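Local coordinates for protein SAWADEE HOMEODOMAIN HOMOLOG 1 (Arabidopsis thaliana, PDB 4IUP), which binds methylated histone H3 tails through its SAWADEE domain and acts with RNA polymerase IV in RNA-directed DNA methylation, at residues 57-63 with 130-134. The protein carries 2 engineered substitutions. Numbering follows the deposited sequence.
Sequences RERSIPV and CRRPE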
ATOM      1  N   ARG A  57       0.151  -9.064   4.003  1.00  6.87           N
ATOM      2  CA  ARG A  57      -0.437  -8.318   5.114  1.00  6.98           C
ATOM      3  C   ARG A  57      -1.909  -8.052   4.859  1.00  6.45           C
ATOM      4  O   ARG A  57      -2.391  -8.212   3.735  1.00  7.60           O
ATOM      5  CB  ARG A  57       0.305  -6.991   5.356  1.00  9.09           C
ATOM      6  CG  ARG A  57       0.167  -5.981   4.215  1.00  8.83           C
ATOM      7  CD  ARG A  57       1.095  -4.784   4.394  1.00 10.88           C
ATOM      8  NE  ARG A  57       0.858  -3.789   3.349  1.00  7.46           N
ATOM      9  CZ  ARG A  57       1.670  -2.778   3.062  1.00  9.57           C
ATOM     10  NH1 ARG A  57       2.796  -2.598   3.748  1.00  7.84           N
ATOM     11  NH2 ARG A  57       1.350  -1.937   2.082  1.00  7.91           N
ATOM     12  N   GLU A  58      -2.616  -7.638   5.904  1.00  6.49           N
ATOM     13  CA  GLU A  58      -4.006  -7.227   5.761  1.00  9.15           C
ATOM     14  C   GLU A  58      -4.073  -6.055   4.784  1.00  7.61           C
ATOM     15  O   GLU A  58      -3.202  -5.183   4.789  1.00  8.58           O
ATOM     16  CB  GLU A  58      -4.594  -6.841   7.119  1.00 14.90           C
ATOM     17  CG  GLU A  58      -6.106  -6.642   7.120  1.00 22.93           C
ATOM     18  CD  GLU A  58      -6.669  -6.388   8.512  1.00 30.27           C
ATOM     19  OE1 GLU A  58      -7.866  -6.029   8.603  1.00 29.15           O
ATOM     20  OE2 GLU A  58      -5.924  -6.541   9.511  1.00 24.93           O
ATOM     21  N   ARG A  59      -5.113  -6.056   3.958  1.00  8.52           N
ATOM     22  CA  ARG A  59      -5.265  -5.106   2.863  1.00  8.37           C
ATOM     23  C   ARG A  59      -5.361  -3.681   3.387  1.00 11.99           C
ATOM     24  O   ARG A  59      -5.990  -3.436   4.419  1.00  6.49           O
ATOM     25  CB  ARG A  59      -6.511  -5.459   2.056  1.00 11.08           C
ATOM     26  CG  ARG A  59      -6.661  -4.725   0.723  1.00 14.71           C
ATOM     27  CD  ARG A  59      -7.784  -5.343  -0.104  1.00 12.17           C
ATOM     28  NE  ARG A  59      -7.465  -6.707  -0.532  1.00 14.99           N
ATOM     29  CZ  ARG A  59      -8.344  -7.562  -1.056  1.00 15.31           C
ATOM     30  NH1 ARG A  59      -9.615  -7.202  -1.221  1.00 16.37           N
ATOM     31  NH2 ARG A  59      -7.954  -8.780  -1.415  1.00 10.81           N
ATOM     32  N   SER A  60      -4.718  -2.760   2.672  1.00  7.37           N
ATOM     33  CA  SER A  60      -4.772  -1.334   2.985  1.00  7.32           C
ATOM     34  C   SER A  60      -6.194  -0.824   2.744  1.00 10.54           C
ATOM     35  O   SER A  60      -6.982  -1.483   2.063  1.00  9.58           O
ATOM     36  CB  SER A  60      -3.751  -0.575   2.134  1.00  6.36           C
ATOM     37  OG  SER A  60      -2.427  -0.985   2.466  1.00  9.07           O
ATOM     38  N   ILE A  61      -6.515   0.338   3.312  1.00  7.42           N
ATOM     39  CA  ILE A  61      -7.899   0.813   3.405  1.00  7.98           C
ATOM     40  C   ILE A  61      -8.041   2.241   2.841  1.00  9.46           C
ATOM     41  O   ILE A  61      -7.266   3.122   3.209  1.00  9.09           O
ATOM     42  CB  ILE A  61      -8.379   0.782   4.888  1.00 10.54           C
ATOM     43  CG1 ILE A  61      -8.260  -0.637   5.471  1.00 15.49           C
ATOM     44  CG2 ILE A  61      -9.809   1.333   5.032  1.00 12.18           C
ATOM     45  CD1 ILE A  61      -8.462  -0.723   6.982  1.00 14.65           C
ATOM     46  N   PRO A  62      -9.034   2.477   1.950  1.00 11.48           N
ATOM     47  CA  PRO A  62      -9.245   3.848   1.460  1.00  6.86           C
ATOM     48  C   PRO A  62      -9.649   4.801   2.593  1.00 10.11           C
ATOM     49  O   PRO A  62     -10.275   4.380   3.568  1.00 11.49           O
ATOM     50  CB  PRO A  62     -10.395   3.691   0.457  1.00 13.19           C
ATOM     51  CG  PRO A  62     -10.311   2.247   0.014  1.00 14.02           C
ATOM     52  CD  PRO A  62      -9.953   1.525   1.299  1.00 10.66           C
ATOM     53  N   VAL A  63      -9.265   6.063   2.468  1.00  7.38           N
ATOM     54  CA  VAL A  63      -9.595   7.070   3.467  1.00  7.49           C
ATOM     55  C   VAL A  63     -10.637   8.013   2.869  1.00 11.50           C
ATOM     56  O   VAL A  63     -10.433   8.560   1.788  1.00 11.67           O
ATOM     57  CB  VAL A  63      -8.337   7.851   3.919  1.00  9.09           C
ATOM     58  CG1 VAL A  63      -8.675   8.837   5.042  1.00 12.11           C
ATOM     59  CG2 VAL A  63      -7.244   6.884   4.401  1.00 13.74           C
ATOM     60  N   CYS A 130      -3.738   5.024   0.583  1.00  7.25           N
ATOM     61  CA  CYS A 130      -4.553   4.154   1.438  1.00  7.20           C
ATOM     62  C   CYS A 130      -3.857   3.932   2.769  1.00  7.94           C
ATOM     63  O   CYS A 130      -2.634   3.851   2.820  1.00 10.07           O
ATOM     64  CB  CYS A 130      -4.790   2.802   0.770  1.00  9.57           C
ATOM     65  SG  CYS A 130      -6.092   2.804  -0.487  1.00 20.59           S
ATOM     66  N   ARG A 131      -4.632   3.813   3.840  1.00  7.55           N
ATOM     67  CA  ARG A 131      -4.057   3.670   5.174  1.00  7.33           C
ATOM     68  C   ARG A 131      -3.891   2.201   5.555  1.00  8.07           C
ATOM     69  O   ARG A 131      -4.497   1.323   4.947  1.00  9.61           O
ATOM     70  CB  ARG A 131      -4.898   4.414   6.223  1.00  7.58           C
ATOM     71  CG  ARG A 131      -6.273   3.790   6.507  1.00  9.92           C
ATOM     72  CD  ARG A 131      -6.939   4.440   7.717  1.00 13.31           C
ATOM     73  NE  ARG A 131      -8.286   3.910   7.948  1.00 12.82           N
ATOM     74  CZ  ARG A 131      -8.560   2.831   8.684  1.00 19.77           C
ATOM     75  NH1 ARG A 131      -7.586   2.153   9.284  1.00 13.35           N
ATOM     76  NH2 ARG A 131      -9.818   2.431   8.828  1.00 15.07           N
ATOM     77  N   ARG A 132      -3.066   1.949   6.565  1.00  7.97           N
ATOM     78  CA  ARG A 132      -2.917   0.611   7.130  1.00  8.92           C
ATOM     79  C   ARG A 132      -3.972   0.440   8.219  1.00 12.81           C
ATOM     80  O   ARG A 132      -4.407   1.438   8.808  1.00 13.21           O
ATOM     81  CB  ARG A 132      -1.512   0.434   7.720  1.00 12.13           C
ATOM     82  CG  ARG A 132      -0.355   0.609   6.718  1.00 12.53           C
ATOM     83  CD  ARG A 132      -0.298  -0.506   5.667  1.00  8.92           C
ATOM     84  NE  ARG A 132      -0.414  -1.829   6.288  1.00 10.25           N
ATOM     85  CZ  ARG A 132      -1.274  -2.774   5.920  1.00  8.35           C
ATOM     86  NH1 ARG A 132      -2.109  -2.584   4.902  1.00  6.46           N
ATOM     87  NH2 ARG A 132      -1.298  -3.927   6.576  1.00  8.22           N
ATOM     88  N   PRO A 133      -4.399  -0.812   8.481  1.00 13.53           N
ATOM     89  CA  PRO A 133      -5.342  -1.094   9.571  1.00 12.65           C
ATOM     90  C   PRO A 133      -4.767  -0.740  10.941  1.00 19.16           C
ATOM     91  O   PRO A 133      -3.542  -0.651  11.093  1.00 22.01           O
ATOM     92  CB  PRO A 133      -5.539  -2.614   9.490  1.00 15.04           C
ATOM     93  CG  PRO A 133      -5.103  -2.999   8.124  1.00 14.44           C
ATOM     94  CD  PRO A 133      -4.020  -2.041   7.757  1.00 11.50           C
ATOM     95  N   GLU A 134      -5.660  -0.553  11.916  1.00 26.70           N
ATOM     96  CA  GLU A 134      -5.300  -0.335  13.323  1.00 37.87           C
ATOM     97  C   GLU A 134      -4.871   1.105  13.568  1.00 45.97           C
ATOM     98  O   GLU A 134      -5.708   1.965  13.853  1.00 50.05           O
ATOM     99  CB  GLU A 134      -4.233  -1.345  13.794  1.00 36.93           C
ATOM    100  CG  GLU A 134      -3.392  -0.908  14.994  1.00 46.84           C
ATOM    101  CD  GLU A 134      -3.882  -1.488  16.306  1.00 57.02           C
ATOM    102  OE1 GLU A 134      -4.234  -0.700  17.209  1.00 57.54           O
ATOM    103  OE2 GLU A 134      -3.912  -2.731  16.438  1.00 61.31           O
TER
HETATM  104  O   HOH W   1     -10.245   4.808   6.341  1.00 15.72           O
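R132 grips the carbonyl oxygen of E58 end-on with two nitrogens: NH1 lies 2.8 Å and NH2 2.9 Å from E58 O, which sits only 6° out of the guanidinium plane. NH1 also donates to S60 OG, at 2.9 Å. Bends at chi2 and chi3 fold the chain back, bringing the guanidinium to the 57-63 backbone although CB points away from it. One guanidinium face is covered by P133 CD; on the opposite face the R57 guanidinium stacks, with planes 16° apart and centres 4.1 Å apart. Replacing R132 by alanine is likely to leave E58 O and S60 OG without these donors and the R57 guanidinium without its stacking partner. P133 CG in turn packs 3.8 Å from the carboxylate carbon CD of E58, a residue of the cymal-4 pocket. Beyond S60, I61 and R131 form an antiparallel hydrogen-bonded pair (I61 N to R131 O and R131 N to I61 O, both 2.8 Å), joining strands 56-62 and 129-131 at the middle of the strand order in this tandem-tudor-like SAWADEE domain. I61 CD1 lies over one face of the R131 guanidinium, 3.8 Å from NH1, while V63 CG2 packs against R131 CB. A water in that guanidinium plane links R131 NE to P62 O. Farther out, E7 and D91 form salt bridges with R57, probably offsetting the like charge of R132, and E7 also hydrogen-bonds S60 OG.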